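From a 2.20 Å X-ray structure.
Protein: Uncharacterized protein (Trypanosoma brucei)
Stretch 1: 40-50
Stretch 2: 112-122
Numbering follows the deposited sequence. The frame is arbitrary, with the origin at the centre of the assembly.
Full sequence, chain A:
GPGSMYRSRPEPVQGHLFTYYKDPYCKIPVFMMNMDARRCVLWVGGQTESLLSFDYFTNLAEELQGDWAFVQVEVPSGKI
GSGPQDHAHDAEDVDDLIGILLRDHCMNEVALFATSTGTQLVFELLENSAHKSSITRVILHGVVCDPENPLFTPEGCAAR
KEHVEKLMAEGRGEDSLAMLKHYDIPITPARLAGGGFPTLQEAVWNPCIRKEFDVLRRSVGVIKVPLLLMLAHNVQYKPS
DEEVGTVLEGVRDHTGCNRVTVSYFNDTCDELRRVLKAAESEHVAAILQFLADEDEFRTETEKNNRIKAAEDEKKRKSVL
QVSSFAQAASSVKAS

Stretch 1 (40-50) CVLWVGGQTES
Stretch 2 (112-122) LFATSTGTQLV

How do the strands pair? Residues 40-44 and the strand that is already under way at Leu 112 run parallel, 25° apart, in extended conformation, with Leu 42, Trp 43 and Val 44 opposite Leu 112, Phe 113 and Ala 114 (CA-CA 5.1, 4.7 and 5.0 Å). Leu 112 (chi1 -100°) brings CD2 to 4.0 Å from Leu 42 CD2.

What does Phe 113 add? Its N donates to Leu 42 O (2.8 Å), and its O accepts from Val 44 N (3.0 Å), so its backbone bonds straddle Trp 43. On that residue's sheet face, the Trp 43 edge meets the Phe 113 ring face, the centroid of the Trp 43 five-membered ring 5.2 Å from that of the Phe 113 ring, planes at 65°; both chi1 are t. Ala 114 CB lies on the other face, 4.2 Å from Val 44 CG1.

Why is Thr 115 pivotal? Its N donates to Val 44 O (3.2 Å). Its OG1 (chi1 p) accepts from Trp 43 NE1 (2.9 Å) and donates to Glu 49 OE1 (2.8 Å), which also accepts from Gly 46 N (2.7 Å), bracing the type I turn 46-49.

What closes the contact? Ser 116 turns at phi/psi 57/-136. One water donates to Gly 45 O and Thr 117 OG1. At Gly 118 a CB would clash with Val 44 O; helical Leu 121 CD1 reaches Val 44 CG2 (4.1 Å).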

# COMPACT_ATOMS: atom_id res chain seq x y z
N CYS A 40 2.65 -8.71 -21.21
CA CYS A 40 2.07 -8.83 -19.88
C CYS A 40 0.66 -8.30 -19.75
O CYS A 40 0.25 -7.36 -20.43
CB CYS A 40 2.98 -8.13 -18.84
SG CYS A 40 3.17 -6.33 -19.01
N VAL A 41 -0.10 -8.94 -18.85
CA VAL A 41 -1.27 -8.32 -18.27
C VAL A 41 -0.83 -7.47 -17.06
O VAL A 41 -0.12 -7.95 -16.18
CB VAL A 41 -2.29 -9.36 -17.83
CG1 VAL A 41 -3.46 -8.70 -17.09
CG2 VAL A 41 -2.77 -10.14 -19.06
N LEU A 42 -1.21 -6.19 -17.06
CA LEU A 42 -0.91 -5.26 -16.00
C LEU A 42 -2.20 -4.89 -15.29
O LEU A 42 -3.13 -4.32 -15.90
CB LEU A 42 -0.24 -4.01 -16.56
CG LEU A 42 0.03 -2.85 -15.59
CD1 LEU A 42 0.84 -3.32 -14.39
CD2 LEU A 42 0.73 -1.67 -16.34
N TRP A 43 -2.22 -5.15 -13.98
CA TRP A 43 -3.37 -4.89 -13.14
C TRP A 43 -3.18 -3.64 -12.26
O TRP A 43 -2.17 -3.48 -11.60
CB TRP A 43 -3.67 -6.10 -12.26
CG TRP A 43 -4.77 -5.81 -11.28
CD1 TRP A 43 -6.11 -5.82 -11.52
CD2 TRP A 43 -4.62 -5.44 -9.91
NE1 TRP A 43 -6.80 -5.48 -10.40
CE2 TRP A 43 -5.91 -5.23 -9.39
CE3 TRP A 43 -3.52 -5.24 -9.07
CZ2 TRP A 43 -6.13 -4.86 -8.07
CZ3 TRP A 43 -3.75 -4.87 -7.76
CH2 TRP A 43 -5.04 -4.68 -7.28
N VAL A 44 -4.20 -2.79 -12.25
CA VAL A 44 -4.31 -1.69 -11.32
C VAL A 44 -5.74 -1.72 -10.75
O VAL A 44 -6.70 -2.04 -11.44
CB VAL A 44 -3.91 -0.29 -12.00
CG1 VAL A 44 -4.88 0.14 -13.01
CG2 VAL A 44 -3.71 0.77 -10.96
N GLY A 45 -5.87 -1.40 -9.49
CA GLY A 45 -7.15 -1.53 -8.80
C GLY A 45 -7.58 -0.28 -8.09
O GLY A 45 -7.06 0.83 -8.32
N GLY A 46 -8.57 -0.49 -7.23
CA GLY A 46 -9.05 0.53 -6.36
C GLY A 46 -8.02 0.92 -5.32
O GLY A 46 -7.01 0.23 -5.11
N GLN A 47 -8.30 2.01 -4.64
CA GLN A 47 -7.39 2.56 -3.65
C GLN A 47 -7.23 1.66 -2.43
O GLN A 47 -6.17 1.67 -1.81
CB GLN A 47 -7.82 3.96 -3.23
CG GLN A 47 -7.58 5.02 -4.28
CD GLN A 47 -8.18 6.37 -3.90
OE1 GLN A 47 -9.39 6.57 -4.02
NE2 GLN A 47 -7.34 7.30 -3.48
N THR A 48 -8.26 0.88 -2.11
CA THR A 48 -8.24 -0.05 -1.00
C THR A 48 -7.95 -1.48 -1.43
O THR A 48 -8.10 -2.40 -0.63
CB THR A 48 -9.59 -0.04 -0.23
OG1 THR A 48 -10.64 -0.50 -1.08
CG2 THR A 48 -9.91 1.37 0.25
N GLU A 49 -7.57 -1.67 -2.68
CA GLU A 49 -7.17 -2.97 -3.18
C GLU A 49 -5.64 -3.10 -3.10
O GLU A 49 -4.91 -2.23 -3.56
CB GLU A 49 -7.67 -3.20 -4.61
CG GLU A 49 -9.18 -3.41 -4.67
CD GLU A 49 -9.70 -3.73 -6.08
OE1 GLU A 49 -9.35 -3.03 -7.05
OE2 GLU A 49 -10.50 -4.69 -6.21
N SER A 50 -5.19 -4.22 -2.53
CA SER A 50 -3.79 -4.53 -2.34
C SER A 50 -3.26 -5.39 -3.47
O SER A 50 -4.03 -5.93 -4.27
CB SER A 50 -3.65 -5.34 -1.03
OG SER A 50 -4.19 -6.68 -1.15
N LEU A 112 -4.06 -4.08 -20.45
CA LEU A 112 -4.38 -3.34 -19.23
C LEU A 112 -5.64 -3.91 -18.57
O LEU A 112 -6.68 -4.02 -19.22
CB LEU A 112 -4.60 -1.85 -19.50
CG LEU A 112 -3.48 -0.84 -19.23
CD1 LEU A 112 -3.98 0.60 -19.45
CD2 LEU A 112 -2.94 -0.99 -17.83
N PHE A 113 -5.53 -4.24 -17.28
CA PHE A 113 -6.58 -4.87 -16.52
C PHE A 113 -6.84 -3.99 -15.28
O PHE A 113 -5.96 -3.79 -14.45
CB PHE A 113 -6.10 -6.28 -16.17
CG PHE A 113 -7.03 -7.10 -15.31
CD1 PHE A 113 -6.52 -8.13 -14.54
CD2 PHE A 113 -8.41 -6.87 -15.28
CE1 PHE A 113 -7.34 -8.90 -13.72
CE2 PHE A 113 -9.25 -7.65 -14.49
CZ PHE A 113 -8.71 -8.66 -13.71
N ALA A 114 -8.04 -3.44 -15.18
CA ALA A 114 -8.40 -2.64 -14.01
C ALA A 114 -9.63 -3.19 -13.37
O ALA A 114 -10.55 -3.62 -14.05
CB ALA A 114 -8.62 -1.18 -14.37
N THR A 115 -9.62 -3.18 -12.04
CA THR A 115 -10.78 -3.47 -11.23
C THR A 115 -11.14 -2.23 -10.44
O THR A 115 -10.30 -1.39 -10.16
CB THR A 115 -10.51 -4.63 -10.25
OG1 THR A 115 -9.32 -4.36 -9.49
CG2 THR A 115 -10.39 -5.96 -11.00
N SER A 116 -12.42 -2.15 -10.06
CA SER A 116 -12.90 -1.09 -9.15
C SER A 116 -12.62 0.34 -9.70
O SER A 116 -12.80 0.59 -10.89
CB SER A 116 -12.31 -1.31 -7.75
OG SER A 116 -12.92 -0.45 -6.82
N THR A 117 -12.16 1.26 -8.85
CA THR A 117 -11.82 2.62 -9.31
C THR A 117 -10.50 2.72 -10.12
O THR A 117 -10.13 3.82 -10.57
CB THR A 117 -11.81 3.62 -8.14
OG1 THR A 117 -10.76 3.29 -7.22
CG2 THR A 117 -13.20 3.65 -7.42
N GLY A 118 -9.80 1.59 -10.31
CA GLY A 118 -8.65 1.51 -11.20
C GLY A 118 -9.03 1.80 -12.64
O GLY A 118 -8.21 2.30 -13.42
N THR A 119 -10.28 1.50 -12.99
CA THR A 119 -10.79 1.78 -14.29
C THR A 119 -10.76 3.27 -14.66
O THR A 119 -10.64 3.61 -15.84
CB THR A 119 -12.22 1.22 -14.52
OG1 THR A 119 -13.14 1.93 -13.71
CG2 THR A 119 -12.31 -0.24 -14.23
N GLN A 120 -10.90 4.14 -13.66
CA GLN A 120 -10.74 5.58 -13.86
C GLN A 120 -9.40 5.93 -14.50
O GLN A 120 -9.30 6.86 -15.32
CB GLN A 120 -10.81 6.30 -12.53
CG GLN A 120 -10.89 7.84 -12.65
CD GLN A 120 -11.07 8.54 -11.34
OE1 GLN A 120 -10.64 8.05 -10.30
NE2 GLN A 120 -11.69 9.73 -11.38
N LEU A 121 -8.36 5.22 -14.05
CA LEU A 121 -7.02 5.45 -14.54
C LEU A 121 -6.87 4.96 -15.98
O LEU A 121 -6.14 5.55 -16.75
CB LEU A 121 -5.99 4.78 -13.63
CG LEU A 121 -6.07 5.13 -12.13
CD1 LEU A 121 -4.80 4.65 -11.43
CD2 LEU A 121 -6.31 6.61 -11.90
N VAL A 122 -7.55 3.88 -16.33
CA VAL A 122 -7.40 3.30 -17.64
C VAL A 122 -7.95 4.24 -18.72
O VAL A 122 -7.31 4.39 -19.75
CB VAL A 122 -8.01 1.88 -17.72
CG1 VAL A 122 -8.08 1.37 -19.18
CG2 VAL A 122 -7.21 0.91 -16.85
O HOH W 1 -8.01 3.44 -7.89
O HOH W 2 -10.87 4.34 -4.73